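Local atomic coordinates of aminopeptidase (Aneurinibacillus sp. AM-1, PDB entry 5IB9), a protein that probably acts as a zinc-dependent aminopeptidase, removing residues from the N-terminus of peptides, and carries a protease-associated domain beside its M28-type peptidase domain. Residues T21-L25 against A242-A246; K320-T324 against P357-F361. All coordinates share one frame; numbering follows the deposited sequence.

Interaction 1: residues T21-L25 against A242-A246; sequences TIQFL and ASGVA
I22 leans over the A242 end of the facing helix turn and touches it with CG1, CG2 and CD1. I22 CG1 lies 3.7 Å from the carbonyl oxygen A242 O, CG2 faces A242 CB, and I22 CD1 reaches S243 CA at 3.7 Å. The chi2 of 165° extends the chain so that CD1 arrives over the backbone of S243. Next to it, the methyl A242 CB is met by both L25 CB and L25 CD1, and L25 CD1 goes on to V245 CG1 at 3.9 Å. T21 sits one turn before L25: with chi1 at -66°, T21 CG2 is anti to the backbone N and rests on A246, 3.7 Å from A246 CA.

This is helix-on-helix packing, with helix 15-25 laid across helix 238-256 of the M28 peptidase domain; the short segments come within 8.9 Å at 134° between their N-to-C directions, with the alanines A242 and A246 facing helix 15-25. With an alanine in place of I22, the carbons that reach A242 O and S243 CA would be gone, which would probably open a gap beside A242 and S243.

A water joins T21 OG1 (2.7 Å) to A246 O, to which it donates. Further out, S243 OG turns to N239 O and V303 N, while helix 35-50 closes the flank, A40 against L25 and I44 against V245.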
loop_
_atom_site.group_PDB
_atom_site.type_symbol
_atom_site.label_atom_id
_atom_site.label_comp_id
_atom_site.label_asym_id
_atom_site.label_seq_id
_atom_site.Cartn_x
_atom_site.Cartn_y
_atom_site.Cartn_z
ATOM N N THR A 21 7.827 -30.402 -8.127
ATOM C CA THR A 21 7.659 -28.959 -8.110
ATOM C C THR A 21 8.923 -28.166 -7.898
ATOM O O THR A 21 9.205 -27.160 -8.578
ATOM C CB THR A 21 6.644 -28.633 -6.918
ATOM O OG1 THR A 21 5.355 -29.144 -7.195
ATOM C CG2 THR A 21 6.594 -27.077 -6.657
ATOM N N ILE A 22 9.773 -28.615 -6.962
ATOM C CA ILE A 22 11.062 -27.899 -6.713
ATOM C C ILE A 22 11.965 -27.967 -7.973
ATOM O O ILE A 22 12.655 -26.992 -8.276
ATOM C CB ILE A 22 11.832 -28.419 -5.421
ATOM C CG1 ILE A 22 10.836 -28.245 -4.233
ATOM C CG2 ILE A 22 13.110 -27.740 -5.227
ATOM C CD1 ILE A 22 11.264 -29.053 -2.914
ATOM N N GLN A 23 11.984 -29.140 -8.589
ATOM C CA GLN A 23 12.833 -29.332 -9.777
ATOM C C GLN A 23 12.385 -28.318 -10.841
ATOM O O GLN A 23 13.266 -27.640 -11.409
ATOM C CB GLN A 23 12.568 -30.722 -10.312
ATOM C CG GLN A 23 13.495 -31.069 -11.505
ATOM C CD GLN A 23 13.334 -32.560 -11.854
ATOM O OE1 GLN A 23 12.217 -33.120 -11.865
ATOM N NE2 GLN A 23 14.447 -33.220 -12.091
ATOM N N PHE A 24 11.072 -28.185 -11.023
ATOM C CA PHE A 24 10.578 -27.201 -12.046
ATOM C C PHE A 24 11.032 -25.788 -11.657
ATOM O O PHE A 24 11.560 -25.000 -12.478
ATOM C CB PHE A 24 9.038 -27.297 -12.275
ATOM C CG PHE A 24 8.574 -26.276 -13.260
ATOM C CD1 PHE A 24 8.718 -26.521 -14.643
ATOM C CD2 PHE A 24 8.188 -24.979 -12.796
ATOM C CE1 PHE A 24 8.449 -25.446 -15.565
ATOM C CE2 PHE A 24 7.926 -23.869 -13.687
ATOM C CZ PHE A 24 8.035 -24.202 -15.107
ATOM N N LEU A 25 10.726 -25.357 -10.396
ATOM C CA LEU A 25 10.879 -23.981 -10.008
ATOM C C LEU A 25 12.335 -23.496 -9.925
ATOM O O LEU A 25 12.652 -22.347 -10.123
ATOM C CB LEU A 25 10.113 -23.690 -8.639
ATOM C CG LEU A 25 8.596 -23.792 -8.818
ATOM C CD1 LEU A 25 8.129 -23.707 -7.385
ATOM C CD2 LEU A 25 8.052 -22.654 -9.639
ATOM N N ALA A 242 11.205 -22.650 -2.888
ATOM C CA ALA A 242 10.430 -23.685 -3.600
ATOM C C ALA A 242 9.924 -24.812 -2.757
ATOM O O ALA A 242 8.830 -25.360 -3.033
ATOM C CB ALA A 242 11.183 -24.229 -4.869
ATOM N N SER A 243 10.660 -25.175 -1.704
ATOM C CA SER A 243 10.225 -26.165 -0.796
ATOM C C SER A 243 8.852 -25.841 -0.222
ATOM O O SER A 243 7.973 -26.687 -0.230
ATOM C CB SER A 243 11.273 -26.355 0.339
ATOM O OG SER A 243 11.321 -25.227 1.186
ATOM N N GLY A 244 8.707 -24.629 0.290
ATOM C CA GLY A 244 7.419 -24.261 0.866
ATOM C C GLY A 244 6.298 -24.203 -0.178
ATOM O O GLY A 244 5.205 -24.532 0.140
ATOM N N VAL A 245 6.627 -23.746 -1.370
ATOM C CA VAL A 245 5.617 -23.734 -2.466
ATOM C C VAL A 245 5.185 -25.178 -2.732
ATOM O O VAL A 245 3.965 -25.431 -2.882
ATOM C CB VAL A 245 6.226 -23.146 -3.700
ATOM C CG1 VAL A 245 5.214 -23.398 -4.883
ATOM C CG2 VAL A 245 6.464 -21.615 -3.521
ATOM N N ALA A 246 6.175 -26.084 -2.764
ATOM C CA ALA A 246 5.826 -27.457 -3.044
ATOM C C ALA A 246 4.926 -28.117 -1.994
ATOM O O ALA A 246 3.969 -28.858 -2.296
ATOM C CB ALA A 246 7.131 -28.314 -3.144
HETATM O O HOH W 1 4.145 -30.011 -4.902
#

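Interaction 2: residues K320-T324 against P357-F361; sequences KNRVT and PAALF
V323 presses both its methyls onto the facing segment at the tight end of this contact. V323 CG1 sits 3.6 Å from A359 CB and also meets the F361 ring in plane at its edge, 3.8 Å from F361 CE2. The other branch, CG2, touches the backbone at P357 O. With chi1 at 173°, CG1 is anti to the backbone N and CG2 beside it, which spreads the methyls, CG1 onto the strand residues A359 and F361, CG2 onto the loop residue P357 just before the strand. T324 CG2 adds a second methyl on A359 CB, and F298 of strand 294-300 packs against V323; V323, T324, A359 and F361 are all buried here.

Beside this apolar core, N321 does the polar work. N321 ND2 donates to A358 O at 3.0 Å, arriving from above the carbonyl plane, 46° out of it. The other end of the same amide, N321 OD1, accepts from T324 N (3.1 Å) and more weakly from V323 N, so bonds at both ends hold the amide against rotation.

The looser, partly exposed side is formed by P357 and R322. P357 CB lies 4.0 Å from N321 CB, and the arginine, bent at chi3, runs alongside the proline with R322 NH1 3.7 Å from P357 CG; that NH1 is hydrogen-bonded to I295 O.

T324 OG1 accepts from N321 N at 3.0 Å and also bonds Y412 OH. The two reciprocal side-chain-to-backbone bonds between N321 and T324 make a capping box at the start of helix 322-334, here tied through the N-cap amide to strand 358-364 of the M28 peptidase domain.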
loop_
_atom_site.group_PDB
_atom_site.type_symbol
_atom_site.label_atom_id
_atom_site.label_comp_id
_atom_site.label_asym_id
_atom_site.label_seq_id
_atom_site.Cartn_x
_atom_site.Cartn_y
_atom_site.Cartn_z
ATOM N N LYS A 320 3.285 -18.723 22.337
ATOM C CA LYS A 320 2.404 -19.755 21.715
ATOM C C LYS A 320 1.107 -19.190 21.156
ATOM O O LYS A 320 0.551 -18.219 21.718
ATOM C CB LYS A 320 2.015 -20.845 22.706
ATOM C CG LYS A 320 3.204 -21.565 23.260
ATOM C CD LYS A 320 2.680 -22.635 24.246
ATOM C CE LYS A 320 3.890 -23.554 24.604
ATOM N NZ LYS A 320 3.556 -24.133 25.938
ATOM N N ASN A 321 0.573 -19.779 20.078
ATOM C CA ASN A 321 -0.749 -19.357 19.616
ATOM C C ASN A 321 -1.476 -20.538 19.021
ATOM O O ASN A 321 -0.990 -21.673 19.136
ATOM C CB ASN A 321 -0.681 -18.191 18.627
ATOM C CG ASN A 321 0.177 -18.508 17.416
ATOM O OD1 ASN A 321 0.047 -19.598 16.883
ATOM N ND2 ASN A 321 1.059 -17.568 16.979
ATOM N N ARG A 322 -2.646 -20.364 18.447
ATOM C CA ARG A 322 -3.385 -21.518 17.974
ATOM C C ARG A 322 -2.617 -22.309 16.899
ATOM O O ARG A 322 -2.712 -23.493 16.835
ATOM C CB ARG A 322 -4.742 -21.072 17.467
ATOM C CG ARG A 322 -5.644 -22.270 16.935
ATOM C CD ARG A 322 -6.956 -21.838 16.363
ATOM N NE ARG A 322 -7.791 -21.194 17.358
ATOM C CZ ARG A 322 -8.032 -19.915 17.398
ATOM N NH1 ARG A 322 -7.526 -19.086 16.524
ATOM N NH2 ARG A 322 -8.769 -19.473 18.352
ATOM N N VAL A 323 -1.836 -21.602 16.096
ATOM C CA VAL A 323 -1.115 -22.349 15.032
ATOM C C VAL A 323 -0.011 -23.211 15.699
ATOM O O VAL A 323 0.220 -24.365 15.282
ATOM C CB VAL A 323 -0.478 -21.339 14.043
ATOM C CG1 VAL A 323 0.440 -22.054 12.998
ATOM C CG2 VAL A 323 -1.563 -20.652 13.259
ATOM N N THR A 324 0.740 -22.660 16.648
ATOM C CA THR A 324 1.769 -23.496 17.285
ATOM C C THR A 324 1.106 -24.594 18.119
ATOM O O THR A 324 1.689 -25.722 18.216
ATOM C CB THR A 324 2.816 -22.763 18.129
ATOM O OG1 THR A 324 2.142 -22.149 19.267
ATOM C CG2 THR A 324 3.497 -21.707 17.282
ATOM N N PRO A 357 -3.437 -15.318 14.542
ATOM C CA PRO A 357 -2.400 -16.285 15.023
ATOM C C PRO A 357 -1.537 -16.816 13.854
ATOM O O PRO A 357 -2.138 -17.250 12.870
ATOM C CB PRO A 357 -3.232 -17.428 15.696
ATOM C CG PRO A 357 -4.641 -16.823 15.992
ATOM C CD PRO A 357 -4.809 -15.802 14.795
ATOM N N ALA A 358 -0.225 -16.810 13.885
ATOM C CA ALA A 358 0.536 -17.120 12.685
ATOM C C ALA A 358 1.817 -17.738 13.169
ATOM O O ALA A 358 2.336 -17.343 14.276
ATOM C CB ALA A 358 0.847 -15.807 11.861
ATOM N N ALA A 359 2.405 -18.664 12.413
ATOM C CA ALA A 359 3.715 -19.182 12.750
ATOM C C ALA A 359 4.396 -19.613 11.475
ATOM O O ALA A 359 3.699 -20.132 10.526
ATOM C CB ALA A 359 3.539 -20.448 13.672
ATOM N N LEU A 360 5.708 -19.555 11.501
ATOM C CA LEU A 360 6.618 -20.043 10.435
ATOM C C LEU A 360 7.090 -21.403 10.827
ATOM O O LEU A 360 7.581 -21.649 11.973
ATOM C CB LEU A 360 7.765 -19.048 10.351
ATOM C CG LEU A 360 8.968 -19.599 9.594
ATOM C CD1 LEU A 360 8.692 -19.930 8.076
ATOM C CD2 LEU A 360 10.179 -18.548 9.671
ATOM N N PHE A 361 6.980 -22.303 9.880
ATOM C CA PHE A 361 7.572 -23.706 9.952
ATOM C C PHE A 361 8.809 -23.767 9.081
ATOM O O PHE A 361 8.714 -23.419 7.895
ATOM C CB PHE A 361 6.534 -24.774 9.481
ATOM C CG PHE A 361 5.339 -24.863 10.402
ATOM C CD1 PHE A 361 5.244 -25.931 11.275
ATOM C CD2 PHE A 361 4.354 -23.874 10.443
ATOM C CE1 PHE A 361 4.172 -26.060 12.196
ATOM C CE2 PHE A 361 3.260 -24.000 11.382
ATOM C CZ PHE A 361 3.195 -25.053 12.252
#

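Along the chain both segments of interaction 1 come first, then 320-324 and 357-361. The centres of the two contacts are 23 Å apart and their nearest atoms about 7 Å, without touching. Both belong to the peptidase part of the molecule: strand 358-364 pairs in parallel with 294-300, which pairs with 222-228, whose H228 binds zinc. Interaction 1 joins two helices, bringing an early segment of the chain onto helix 238-256, whereas interaction 2 sets a helix start on a strand. The side chain of the zinc ligand D301 is near both, about 6 Å from that of S243 and about 7 Å from that of F361. Interaction 1 is nearer the metal, the S243 side chain about 8 Å from a zinc ion; interaction 2 stands further back, at F361.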